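Side-chain contact in putative peptide binding protein (PDB 3NOH), which probably binds peptides, although its actual ligand and physiological role remain unestablished: residues I74-A77 with D78-E82. Numbering follows the deposited sequence.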
loop_
_atom_site.group_PDB
_atom_site.type_symbol
_atom_site.label_atom_id
_atom_site.label_comp_id
_atom_site.label_asym_id
_atom_site.label_seq_id
_atom_site.Cartn_x
_atom_site.Cartn_y
_atom_site.Cartn_z
ATOM N N ILE A 74 -7.281 8.381 0.494
ATOM C CA ILE A 74 -6.598 8.841 1.706
ATOM C C ILE A 74 -7.415 8.412 2.936
ATOM O O ILE A 74 -6.828 7.935 3.915
ATOM C CB ILE A 74 -6.340 10.365 1.744
ATOM C CG1 ILE A 74 -5.480 10.804 0.562
ATOM C CG2 ILE A 74 -5.655 10.771 3.066
ATOM C CD1 ILE A 74 -5.560 12.308 0.348
ATOM N N ARG A 75 -8.748 8.564 2.895
ATOM C CA ARG A 75 -9.638 8.115 3.986
ATOM C C ARG A 75 -9.415 6.632 4.280
ATOM O O ARG A 75 -9.236 6.220 5.451
ATOM C CB ARG A 75 -11.110 8.324 3.631
ATOM C CG ARG A 75 -11.644 9.718 3.810
ATOM C CD ARG A 75 -13.152 9.735 4.197
ATOM N NE ARG A 75 -13.995 8.779 3.478
ATOM C CZ ARG A 75 -14.399 8.920 2.218
ATOM N NH1 ARG A 75 -14.019 9.973 1.503
ATOM N NH2 ARG A 75 -15.165 7.996 1.665
ATOM N N TYR A 76 -9.432 5.826 3.212
ATOM C CA TYR A 76 -9.193 4.362 3.271
ATOM C C TYR A 76 -7.805 4.062 3.888
ATOM O O TYR A 76 -7.687 3.222 4.800
ATOM C CB TYR A 76 -9.294 3.719 1.867
ATOM C CG TYR A 76 -8.811 2.298 1.845
ATOM C CD1 TYR A 76 -9.668 1.248 2.197
ATOM C CD2 TYR A 76 -7.481 1.996 1.548
ATOM C CE1 TYR A 76 -9.182 -0.108 2.245
ATOM C CE2 TYR A 76 -7.007 0.661 1.591
ATOM C CZ TYR A 76 -7.863 -0.361 1.938
ATOM O OH TYR A 76 -7.356 -1.644 1.960
ATOM N N ALA A 77 -6.797 4.783 3.412
ATOM C CA ALA A 77 -5.417 4.588 3.846
ATOM C C ALA A 77 -5.255 4.911 5.341
ATOM O O ALA A 77 -4.616 4.155 6.102
ATOM C CB ALA A 77 -4.469 5.452 2.986
ATOM N N ASP A 78 -5.872 5.995 5.766
ATOM C CA ASP A 78 -5.775 6.414 7.173
ATOM C C ASP A 78 -6.389 5.313 8.083
ATOM O O ASP A 78 -5.891 5.037 9.164
ATOM C CB ASP A 78 -6.410 7.780 7.428
ATOM C CG ASP A 78 -5.608 8.965 6.853
ATOM O OD1 ASP A 78 -4.430 8.780 6.507
ATOM O OD2 ASP A 78 -6.201 10.052 6.794
ATOM N N SER A 79 -7.510 4.746 7.639
ATOM C CA SER A 79 -8.186 3.666 8.367
ATOM C C SER A 79 -7.338 2.395 8.416
ATOM O O SER A 79 -7.249 1.740 9.468
ATOM C CB SER A 79 -9.538 3.375 7.698
ATOM O OG SER A 79 -10.454 4.413 7.986
ATOM N N LEU A 80 -6.752 2.044 7.272
ATOM C CA LEU A 80 -5.854 0.884 7.148
ATOM C C LEU A 80 -4.666 1.060 8.078
ATOM O O LEU A 80 -4.246 0.104 8.731
ATOM C CB LEU A 80 -5.379 0.710 5.700
ATOM C CG LEU A 80 -4.341 -0.371 5.445
ATOM C CD1 LEU A 80 -4.845 -1.784 5.814
ATOM C CD2 LEU A 80 -3.837 -0.373 3.946
ATOM N N CYS A 81 -4.149 2.289 8.134
ATOM C CA CYS A 81 -3.037 2.627 9.058
ATOM C C CYS A 81 -3.392 2.315 10.513
ATOM O O CYS A 81 -2.615 1.731 11.284
ATOM C CB CYS A 81 -2.705 4.118 8.908
ATOM S SG CYS A 81 -1.167 4.562 9.693
ATOM N N GLU A 82 -4.592 2.718 10.930
ATOM C CA GLU A 82 -5.078 2.381 12.240
ATOM C C GLU A 82 -5.124 0.843 12.485
ATOM O O GLU A 82 -4.698 0.347 13.542
ATOM C CB GLU A 82 -6.455 2.992 12.439
ATOM C CG GLU A 82 -6.959 2.836 13.813
ATOM C CD GLU A 82 -8.300 3.541 13.992
ATOM O OE1 GLU A 82 -8.655 4.401 13.137
ATOM O OE2 GLU A 82 -8.979 3.211 14.981
HETATM O O HOH W 1 -10.133 7.646 7.640
#
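Tyr76 and Leu80, one turn apart on the buried side of helix 71-86, meet through a single apolar touch: CD2 of Leu80 approaches the ring obliquely, 4.1 Å from CE2 of Tyr76. The i to i+4 spacing puts both on one flank; CG anti to N (chi1 169° and 174°) sets each beside its own carbonyl carbon. With Ala77 they pack on Leu114 of strand 112-116, and Val47 of helix 37-47 adjoins the tyrosine and the leucine.

At the more exposed margin, Asp78, which also touches Ile93, runs alongside Ile74, its OD2 3.8 Å from CG2 of Ile74; the pair's polar link is Asp78 N to Ile74 O, 2.8 Å.

Four i to i+4 backbone bonds tie the segments; Leu80 N to Tyr76 O is 2.9 Å (N-H...O 162°), in the carbonyl plane. Ser79 N to Arg75 O stretches to 3.2 Å; this carbonyl also accepts a hydrogen bond from a water 2.8 Å from Arg75 O, itself bonded to Ser79 OG. Arg75 NH1 hydrogen-bonds Ala17 O, and NH2 salt-bridges a sulfate, probably from the crystallisation liquor.

The chemistry thus grades across this crossover helix between strands 61-67 and 90-96, from apolar packing toward the sheet to hydrated carbonyl and carboxylate.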